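Local coordinates for 2-oxoadipate dioxygenase/decarboxylase (Pseudomonas putida, PDB 6W1G), which catalyses the iron(II)-dependent decarboxylation and hydroxylation of 2-oxoadipate to D-2-hydroxyglutarate, a step in D-lysine catabolism, at residues I165-C168 with E169-G173; R86-V90 with M91-P95; A330-Y333 with M334-Q338. All coordinates share one frame; numbering follows the deposited sequence.

In the fold
Along the chain contact 2 (86-95) comes first, then contact 1 (165-173) and contact 3 (330-338). Contacts 1 and 2 are neighbours, their centres 12 Å apart: contact 1 is the end of helix 159-171, which packs on helix 78-90, and contact 2 is the turn from helix 78-90 into strand 94-100, an outermost strand of the five-stranded mixed sheet. A salt bridge between Arg86 and Glu169 joins them. The same sheet includes strands 69-75 and 226-229, which carry the metal ligands His70 and His226. Contact 3 lies on helix 330-341, on the opposite side of the chain's centre, about 51 Å from contact 1 and 39 Å from contact 2 between centres, and is peripheral packing away from the active site.

Contact 1: I165-C168 with E169-G173; sequences IAQC and EREGG
The last turn of helix 159-171 and its exit through two glycines bring Ile165 beside Glu169 and Gln167 across Glu171. Glu169 and Ile165 run side by side in the same direction, with the methyl CG2 of Ile165 3.5 Å from Glu169 OE2. CG of Glu169 stands anti to its own carbonyl carbon (chi1 -67°) and the chain beyond is extended, which lays it over Ile165 O and carries the carboxylate to Arg86 on helix 78-90, where OE2 forms a salt bridge. Two residues further on, the CG atoms of Gln167 and Glu171 pass 4.2 Å apart, the amide and carboxylate planes turned 72° to each other. A bend at chi3 (13°) in Arg170 lays one face of its guanidinium against Gln167 CA, 3.6 Å from NH2, while NH1 donates to the anti lone pair of Glu171 OE2 at 2.9 Å in a salt bridge. Regular i to i+4 bonds run to the C-terminal end of the helix, the last from Gly172 N to Cys168 O. Gly172 leaves the helix with positive phi, where a CB would collide with the carbonyl oxygen of the residue before; the backbone of Gly173 likewise calls for glycine. Cys168 SG rests 3.8 Å from Gly173 CA and also packs on Val90. A water accepts from Gln167 NE2 and donates to Gly173 O, bridging helix and exit; NE2 is also hydrogen-bonded to Asp178.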
ATOM      1  N   ILE A 165      21.762 -10.258  -1.469  1.00 10.77           N
ATOM      2  CA  ILE A 165      21.570  -9.026  -0.699  1.00 10.86           C
ATOM      3  C   ILE A 165      22.921  -8.458  -0.273  1.00 10.36           C
ATOM      4  O   ILE A 165      23.232  -7.270  -0.458  1.00 11.50           O
ATOM      5  CB  ILE A 165      20.669  -9.268   0.513  1.00 11.65           C
ATOM      6  CG1 ILE A 165      19.248  -9.634   0.062  1.00 13.20           C
ATOM      7  CG2 ILE A 165      20.615  -8.051   1.400  1.00 14.01           C
ATOM      8  CD1 ILE A 165      18.380 -10.177   1.167  1.00 16.24           C
ATOM      9  N   ALA A 166      23.783  -9.324   0.272  1.00 10.70           N
ATOM     10  CA  ALA A 166      25.107  -8.883   0.721  1.00 12.20           C
ATOM     11  C   ALA A 166      25.940  -8.386  -0.454  1.00 11.00           C
ATOM     12  O   ALA A 166      26.666  -7.379  -0.348  1.00 12.27           O
ATOM     13  CB  ALA A 166      25.798 -10.008   1.486  1.00 13.18           C
ATOM     14  N   GLN A 167      25.886  -9.110  -1.571  1.00 10.92           N
ATOM     15  CA  GLN A 167      26.608  -8.720  -2.771  1.00 10.96           C
ATOM     16  C   GLN A 167      26.148  -7.357  -3.274  1.00 10.60           C
ATOM     17  O   GLN A 167      26.976  -6.478  -3.616  1.00 11.99           O
ATOM     18  CB  GLN A 167      26.415  -9.768  -3.843  1.00 11.96           C
ATOM     19  CG  GLN A 167      27.165  -9.479  -5.102  1.00 12.10           C
ATOM     20  CD  GLN A 167      26.891 -10.507  -6.178  1.00 12.92           C
ATOM     21  OE1 GLN A 167      26.835 -11.712  -5.903  1.00 16.20           O
ATOM     22  NE2 GLN A 167      26.787 -10.061  -7.401  1.00 14.86           N
ATOM     23  N   CYS A 168      24.832  -7.145  -3.318  1.00 10.82           N
ATOM     24  CA  CYS A 168      24.284  -5.871  -3.769  1.00 10.89           C
ATOM     25  C   CYS A 168      24.823  -4.739  -2.915  1.00 10.89           C
ATOM     26  O   CYS A 168      25.221  -3.685  -3.426  1.00 12.86           O
ATOM     27  CB  CYS A 168      22.759  -5.931  -3.728  1.00 12.01           C
ATOM     28  SG  CYS A 168      21.967  -4.504  -4.372  1.00 14.23           S
ATOM     29  N   GLU A 169      24.811  -4.937  -1.587  1.00 11.03           N
ATOM     30  CA  GLU A 169      25.274  -3.878  -0.682  1.00 11.43           C
ATOM     31  C   GLU A 169      26.751  -3.584  -0.896  1.00 12.30           C
ATOM     32  O   GLU A 169      27.159  -2.417  -0.936  1.00 13.07           O
ATOM     33  CB  GLU A 169      25.009  -4.287   0.759  1.00 12.30           C
ATOM     34  CG  GLU A 169      23.572  -4.379   1.105  1.00 12.91           C
ATOM     35  CD  GLU A 169      23.245  -5.126   2.399  1.00 14.96           C
ATOM     36  OE1 GLU A 169      24.166  -5.702   3.019  1.00 20.84           O
ATOM     37  OE2 GLU A 169      22.071  -5.151   2.801  1.00 15.73           O
ATOM     38  N   ARG A 170      27.569  -4.629  -1.016  1.00 11.85           N
ATOM     39  CA  ARG A 170      29.014  -4.449  -1.082  1.00 13.35           C
ATOM     40  C   ARG A 170      29.439  -3.826  -2.400  1.00 12.11           C
ATOM     41  O   ARG A 170      30.389  -3.024  -2.431  1.00 12.89           O
ATOM     42  CB  ARG A 170      29.701  -5.819  -0.895  1.00 19.05           C
ATOM     43  CG  ARG A 170      31.149  -5.841  -1.215  1.00 21.49           C
ATOM     44  CD  ARG A 170      31.735  -7.194  -1.022  1.00 28.78           C
ATOM     45  NE  ARG A 170      30.822  -8.308  -0.854  1.00 34.43           N
ATOM     46  CZ  ARG A 170      30.450  -9.147  -1.815  1.00 35.88           C
ATOM     47  NH1 ARG A 170      30.862  -9.009  -3.075  1.00 35.54           N
ATOM     48  NH2 ARG A 170      29.641 -10.129  -1.494  1.00 37.51           N
ATOM     49  N   GLU A 171      28.765  -4.196  -3.489  1.00 12.62           N
ATOM     50  CA  GLU A 171      29.187  -3.815  -4.823  1.00 12.65           C
ATOM     51  C   GLU A 171      28.428  -2.618  -5.360  1.00 13.53           C
ATOM     52  O   GLU A 171      28.927  -1.938  -6.263  1.00 15.74           O
ATOM     53  CB  GLU A 171      29.004  -4.997  -5.793  1.00 13.79           C
ATOM     54  CG  GLU A 171      29.783  -6.258  -5.409  1.00 14.63           C
ATOM     55  CD  GLU A 171      31.298  -6.028  -5.325  1.00 17.35           C
ATOM     56  OE1 GLU A 171      31.825  -5.210  -6.097  1.00 20.74           O
ATOM     57  OE2 GLU A 171      31.941  -6.664  -4.487  1.00 19.09           O
ATOM     58  N   GLY A 172      27.236  -2.343  -4.838  1.00 13.04           N
ATOM     59  CA  GLY A 172      26.432  -1.214  -5.261  1.00 14.14           C
ATOM     60  C   GLY A 172      25.330  -1.522  -6.237  1.00 13.91           C
ATOM     61  O   GLY A 172      24.797  -0.593  -6.863  1.00 16.95           O
ATOM     62  N   GLY A 173      25.016  -2.779  -6.464  1.00 11.85           N
ATOM     63  CA  GLY A 173      23.922  -3.183  -7.316  1.00 11.29           C
ATOM     64  C   GLY A 173      24.148  -4.599  -7.827  1.00 11.26           C
ATOM     65  O   GLY A 173      25.089  -5.280  -7.415  1.00 12.21           O
TER
HETATM   66  O   HOH W   1      26.933  -7.237  -8.117  1.00 13.51           O

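Contact 2: R86-V90 with M91-P95; sequences RLFAV and MGMQP
The Phe88 ring meets the methyl CE of Met91 at its edge, in the ring plane, 3.8 Å from CD1. Met93 SD approaches the same ring obliquely, 5.0 Å from its centroid and 51° off the normal, a Met-aromatic contact, and the ring of Phe113 meets Phe88 with the planes inclined at about 40°. Met91 bends at chi3 (-70°), which turns CE toward the helix, where it touches Leu87 CD2 at 4.1 Å as well as the ring. Nearer the backbone, the CB atoms of Phe88 and Met93 pack 3.9 Å apart. The backbone forms a Schellman motif: Met93 N donates to Phe88 O, and Gly92 N to Ala89 O, with Gly92 as the C-prime residue at positive phi. Phe88 O also accepts from Met91 N at 3.0 Å, its two donors arriving from opposite faces of the carbonyl plane. Ile12 and Phe16 of helix 9-27 touch Met91, and Phe182 of helix 176-188 meets Leu87, Val90 and Met91. Shortening Met91 to an alanine would remove CE, which is likely to open a gap between the Phe88 ring edge and Leu87 CD2 and to give up the packing on helix 9-27. The turn joins helix 78-90, flanked by helix 159-171, to strand 94-100, where Gln94 pairs by backbone hydrogen bonding with Arg114, at the end of the neighbouring strand.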
ATOM      1  N   ARG A  86      16.520  -5.155   4.352  1.00 11.19           N
ATOM      2  CA  ARG A  86      17.668  -5.247   3.448  1.00 11.86           C
ATOM      3  C   ARG A  86      17.281  -5.847   2.104  1.00 11.26           C
ATOM      4  O   ARG A  86      17.769  -5.436   1.060  1.00 11.65           O
ATOM      5  CB  ARG A  86      18.795  -6.063   4.085  1.00 12.82           C
ATOM      6  CG  ARG A  86      19.367  -5.413   5.316  1.00 14.72           C
ATOM      7  CD  ARG A  86      20.328  -6.379   6.023  1.00 18.41           C
ATOM      8  NE  ARG A  86      21.464  -6.732   5.178  1.00 19.58           N
ATOM      9  CZ  ARG A  86      21.948  -7.950   5.022  1.00 23.31           C
ATOM     10  NH1 ARG A  86      21.404  -8.992   5.656  1.00 29.00           N
ATOM     11  NH2 ARG A  86      22.980  -8.129   4.203  1.00 22.57           N
ATOM     12  N   LEU A  87      16.422  -6.874   2.122  1.00 10.84           N
ATOM     13  CA  LEU A  87      15.902  -7.472   0.906  1.00 10.73           C
ATOM     14  C   LEU A  87      15.184  -6.436   0.050  1.00  9.82           C
ATOM     15  O   LEU A  87      15.430  -6.316  -1.160  1.00 10.94           O
ATOM     16  CB  LEU A  87      14.962  -8.626   1.290  1.00 11.93           C
ATOM     17  CG  LEU A  87      14.427  -9.512   0.180  1.00 13.07           C
ATOM     18  CD1 LEU A  87      14.109 -10.918   0.707  1.00 15.79           C
ATOM     19  CD2 LEU A  87      13.212  -8.895  -0.469  1.00 15.80           C
ATOM     20  N   PHE A  88      14.284  -5.682   0.672  1.00 10.59           N
ATOM     21  CA  PHE A  88      13.534  -4.689  -0.074  1.00  9.96           C
ATOM     22  C   PHE A  88      14.393  -3.516  -0.534  1.00  9.42           C
ATOM     23  O   PHE A  88      14.092  -2.922  -1.573  1.00 10.10           O
ATOM     24  CB  PHE A  88      12.330  -4.226   0.759  1.00 12.17           C
ATOM     25  CG  PHE A  88      11.240  -5.236   0.919  1.00 13.98           C
ATOM     26  CD1 PHE A  88      10.807  -5.977  -0.136  1.00 17.91           C
ATOM     27  CD2 PHE A  88      10.615  -5.397   2.147  1.00 15.77           C
ATOM     28  CE1 PHE A  88       9.772  -6.888   0.024  1.00 19.72           C
ATOM     29  CE2 PHE A  88       9.620  -6.292   2.294  1.00 17.55           C
ATOM     30  CZ  PHE A  88       9.210  -7.044   1.244  1.00 16.07           C
ATOM     31  N   ALA A  89      15.463  -3.217   0.173  1.00 10.04           N
ATOM     32  CA  ALA A  89      16.352  -2.148  -0.260  1.00 10.83           C
ATOM     33  C   ALA A  89      17.038  -2.479  -1.583  1.00 10.75           C
ATOM     34  O   ALA A  89      17.323  -1.566  -2.356  1.00 11.25           O
ATOM     35  CB  ALA A  89      17.392  -1.851   0.835  1.00 12.65           C
ATOM     36  N   VAL A  90      17.259  -3.761  -1.889  1.00 10.00           N
ATOM     37  CA  VAL A  90      17.795  -4.153  -3.201  1.00 10.81           C
ATOM     38  C   VAL A  90      16.907  -3.625  -4.307  1.00 10.30           C
ATOM     39  O   VAL A  90      17.359  -3.305  -5.410  1.00 11.55           O
ATOM     40  CB  VAL A  90      17.934  -5.695  -3.287  1.00 10.40           C
ATOM     41  CG1 VAL A  90      18.330  -6.112  -4.693  1.00 11.83           C
ATOM     42  CG2 VAL A  90      18.946  -6.160  -2.262  1.00 11.87           C
ATOM     43  N   MET A  91      15.604  -3.557  -4.036  1.00  9.73           N
ATOM     44  CA  MET A  91      14.590  -3.111  -4.983  1.00  9.92           C
ATOM     45  C   MET A  91      14.171  -1.665  -4.773  1.00 10.04           C
ATOM     46  O   MET A  91      13.084  -1.273  -5.220  1.00 10.42           O
ATOM     47  CB  MET A  91      13.390  -4.040  -4.892  1.00 11.72           C
ATOM     48  CG  MET A  91      13.767  -5.449  -5.233  1.00 14.55           C
ATOM     49  SD  MET A  91      12.419  -6.605  -5.290  1.00 14.45           S
ATOM     50  CE  MET A  91      12.045  -6.702  -3.694  1.00 16.81           C
ATOM     51  N   GLY A  92      14.996  -0.866  -4.095  1.00 10.07           N
ATOM     52  CA  GLY A  92      14.687   0.527  -3.974  1.00 10.64           C
ATOM     53  C   GLY A  92      13.509   0.836  -3.072  1.00 11.38           C
ATOM     54  O   GLY A  92      12.915   1.916  -3.205  1.00 13.66           O
ATOM     55  N   MET A  93      13.161  -0.082  -2.169  1.00 11.61           N
ATOM     56  CA  MET A  93      11.999   0.090  -1.310  1.00 14.83           C
ATOM     57  C   MET A  93      12.480   0.402   0.081  1.00 14.54           C
ATOM     58  O   MET A  93      13.287  -0.371   0.624  1.00 22.44           O
ATOM     59  CB  MET A  93      11.177  -1.201  -1.328  1.00 14.90           C
ATOM     60  CG  MET A  93      10.608  -1.484  -2.699  1.00 14.35           C
ATOM     61  SD  MET A  93      10.029  -3.195  -2.954  1.00 15.66           S
ATOM     62  CE  MET A  93       8.551  -3.091  -1.987  1.00 16.37           C
ATOM     63  N   GLN A  94      12.037   1.439   0.670  1.00 10.59           N
ATOM     64  CA  GLN A  94      12.376   1.926   1.987  1.00 11.09           C
ATOM     65  C   GLN A  94      11.178   1.854   2.905  1.00  9.82           C
ATOM     66  O   GLN A  94      10.047   1.957   2.442  1.00  9.74           O
ATOM     67  CB  GLN A  94      12.876   3.362   1.931  1.00 15.84           C
ATOM     68  CG  GLN A  94      14.036   3.524   1.015  1.00 21.86           C
ATOM     69  CD  GLN A  94      14.443   4.978   0.905  1.00 29.01           C
ATOM     70  OE1 GLN A  94      14.632   5.658   1.922  1.00 32.73           O
ATOM     71  NE2 GLN A  94      14.564   5.477  -0.327  1.00 29.96           N
ATOM     72  N   PRO A  95      11.381   1.745   4.227  1.00 10.39           N
ATOM     73  CA  PRO A  95      10.227   1.698   5.151  1.00 10.80           C
ATOM     74  C   PRO A  95       9.609   3.071   5.340  1.00 11.28           C
ATOM     75  O   PRO A  95      10.316   4.015   5.725  1.00 13.57           O
ATOM     76  CB  PRO A  95      10.849   1.181   6.451  1.00 12.44           C
ATOM     77  CG  PRO A  95      12.298   1.625   6.337  1.00 15.16           C
ATOM     78  CD  PRO A  95      12.682   1.550   4.912  1.00 12.31           C
TER

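Contact 3: A330-Y333 with M334-Q338; sequences AERY and MALLQ
Tyr333 holds CG anti to its backbone N (chi1 173°), and Met334 has CG anti to its carbonyl carbon and bends at chi2 (-58°), which brings the sulfur SD to the edge of the Tyr333 ring. SD is 4.8 Å from the ring centroid, 74° off the normal, and nearest to CD1 at 3.7 Å, a Met-aromatic contact between adjacent residues. From the next turn, Leu337 crosses the tyrosine obliquely, CD2 4.1 Å from Tyr333 CE1 and CD1 3.8 Å from the hydroxyl oxygen OH. These contacts lie along the first turns of helix 330-341, where four i to i+4 backbone bonds link the two segments, from Met334 N to Ala330 O through to Leu337 N to Tyr333 O, the last at 2.8 Å. The tyrosine is buried against helix 304-321, its side chain touching Leu314, Thr317 and Leu321; Leu337 touches Thr317 too, which puts Tyr333 and Leu337 together on the side facing helix 304-321. Beside Tyr333 in the chain, Arg332 is extended from CG to NE and offers one guanidinium face to Leu336, whose methyl CD1 sits 4.0 Å above the plane, over its centre. NH1 and NH2 of the same guanidinium make weak hydrogen bonds to the backbone oxygens of Leu321 and Ala320, respectively, at the end of helix 304-321.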
ATOM      1  N   ALA A 330     -24.290  -2.106   7.386  1.00 35.50           N
ATOM      2  CA  ALA A 330     -23.495  -1.528   6.296  1.00 31.99           C
ATOM      3  C   ALA A 330     -24.221  -0.397   5.570  1.00 27.89           C
ATOM      4  O   ALA A 330     -23.615   0.633   5.257  1.00 26.81           O
ATOM      5  CB  ALA A 330     -23.071  -2.604   5.295  1.00 33.72           C
ATOM      6  N   GLU A 331     -25.502  -0.578   5.251  1.00 29.75           N
ATOM      7  CA  GLU A 331     -26.230   0.476   4.557  1.00 29.39           C
ATOM      8  C   GLU A 331     -26.280   1.746   5.397  1.00 26.99           C
ATOM      9  O   GLU A 331     -26.025   2.853   4.900  1.00 26.96           O
ATOM     10  CB  GLU A 331     -27.636  -0.006   4.226  1.00 34.19           C
ATOM     11  CG  GLU A 331     -28.334  -0.785   5.358  1.00 43.18           C
ATOM     12  CD  GLU A 331     -28.387  -2.298   5.135  1.00 47.99           C
ATOM     13  OE1 GLU A 331     -27.456  -2.850   4.509  1.00 49.84           O
ATOM     14  OE2 GLU A 331     -29.365  -2.940   5.583  1.00 48.91           O
ATOM     15  N   ARG A 332     -26.615   1.609   6.684  1.00 28.02           N
ATOM     16  CA  ARG A 332     -26.667   2.763   7.574  1.00 26.35           C
ATOM     17  C   ARG A 332     -25.290   3.396   7.742  1.00 25.83           C
ATOM     18  O   ARG A 332     -25.170   4.624   7.750  1.00 25.05           O
ATOM     19  CB  ARG A 332     -27.237   2.363   8.938  1.00 30.09           C
ATOM     20  CG  ARG A 332     -27.243   3.549   9.908  1.00 34.48           C
ATOM     21  CD  ARG A 332     -28.082   3.381  11.145  1.00 40.64           C
ATOM     22  NE  ARG A 332     -28.259   4.658  11.839  1.00 43.16           N
ATOM     23  CZ  ARG A 332     -27.704   4.980  13.010  1.00 44.42           C
ATOM     24  NH1 ARG A 332     -26.933   4.122  13.659  1.00 44.22           N
ATOM     25  NH2 ARG A 332     -27.945   6.167  13.546  1.00 43.23           N
ATOM     26  N   TYR A 333     -24.244   2.576   7.904  1.00 24.98           N
ATOM     27  CA  TYR A 333     -22.893   3.114   8.031  1.00 23.22           C
ATOM     28  C   TYR A 333     -22.512   3.930   6.804  1.00 21.61           C
ATOM     29  O   TYR A 333     -21.984   5.044   6.904  1.00 22.44           O
ATOM     30  CB  TYR A 333     -21.873   1.989   8.208  1.00 23.21           C
ATOM     31  CG  TYR A 333     -20.459   2.521   8.164  1.00 22.81           C
ATOM     32  CD1 TYR A 333     -19.688   2.353   7.038  1.00 21.56           C
ATOM     33  CD2 TYR A 333     -19.918   3.240   9.234  1.00 22.65           C
ATOM     34  CE1 TYR A 333     -18.382   2.849   6.964  1.00 22.28           C
ATOM     35  CE2 TYR A 333     -18.623   3.755   9.160  1.00 26.47           C
ATOM     36  CZ  TYR A 333     -17.859   3.546   8.031  1.00 22.11           C
ATOM     37  OH  TYR A 333     -16.587   4.046   7.981  1.00 21.19           O
ATOM     38  N   MET A 334     -22.715   3.353   5.621  1.00 21.42           N
ATOM     39  CA  MET A 334     -22.326   4.051   4.404  1.00 21.35           C
ATOM     40  C   MET A 334     -23.106   5.351   4.242  1.00 21.04           C
ATOM     41  O   MET A 334     -22.561   6.351   3.784  1.00 23.34           O
ATOM     42  CB  MET A 334     -22.432   3.095   3.206  1.00 22.06           C
ATOM     43  CG  MET A 334     -21.460   1.895   3.276  1.00 22.62           C
ATOM     44  SD  MET A 334     -19.698   2.278   3.387  1.00 22.69           S
ATOM     45  CE  MET A 334     -19.387   3.251   1.911  1.00 28.33           C
ATOM     46  N   ALA A 335     -24.375   5.382   4.680  1.00 24.09           N
ATOM     47  CA  ALA A 335     -25.166   6.606   4.629  1.00 22.94           C
ATOM     48  C   ALA A 335     -24.621   7.661   5.596  1.00 23.04           C
ATOM     49  O   ALA A 335     -24.486   8.840   5.234  1.00 24.51           O
ATOM     50  CB  ALA A 335     -26.636   6.291   4.912  1.00 26.66           C
ATOM     51  N   LEU A 336     -24.275   7.257   6.816  1.00 23.05           N
ATOM     52  CA  LEU A 336     -23.726   8.195   7.786  1.00 21.34           C
ATOM     53  C   LEU A 336     -22.366   8.710   7.345  1.00 20.80           C
ATOM     54  O   LEU A 336     -22.028   9.884   7.562  1.00 22.43           O
ATOM     55  CB  LEU A 336     -23.563   7.491   9.122  1.00 24.03           C
ATOM     56  CG  LEU A 336     -24.844   7.186   9.895  1.00 27.57           C
ATOM     57  CD1 LEU A 336     -24.507   6.275  11.046  1.00 27.09           C
ATOM     58  CD2 LEU A 336     -25.437   8.479  10.374  1.00 30.85           C
ATOM     59  N   LEU A 337     -21.561   7.840   6.757  1.00 20.79           N
ATOM     60  CA  LEU A 337     -20.254   8.252   6.254  1.00 19.84           C
ATOM     61  C   LEU A 337     -20.386   9.348   5.216  1.00 20.12           C
ATOM     62  O   LEU A 337     -19.649  10.348   5.258  1.00 22.10           O
ATOM     63  CB  LEU A 337     -19.550   7.030   5.682  1.00 20.07           C
ATOM     64  CG  LEU A 337     -18.129   7.214   5.201  1.00 19.17           C
ATOM     65  CD1 LEU A 337     -17.225   7.423   6.386  1.00 19.37           C
ATOM     66  CD2 LEU A 337     -17.711   6.010   4.366  1.00 20.29           C
ATOM     67  N   GLN A 338     -21.281   9.163   4.242  1.00 20.86           N
ATOM     68  CA  GLN A 338     -21.480  10.189   3.233  1.00 23.91           C
ATOM     69  C   GLN A 338     -21.940  11.493   3.870  1.00 23.22           C
ATOM     70  O   GLN A 338     -21.422  12.572   3.545  1.00 23.81           O
ATOM     71  CB  GLN A 338     -22.432   9.692   2.146  1.00 28.08           C
ATOM     72  CG  GLN A 338     -22.483  10.597   0.843  1.00 35.83           C
ATOM     73  CD  GLN A 338     -21.139  11.206   0.302  1.00 39.95           C
ATOM     74  OE1 GLN A 338     -20.394  10.555  -0.450  1.00 35.23           O
ATOM     75  NE2 GLN A 338     -20.851  12.480   0.664  1.00 42.19           N
TER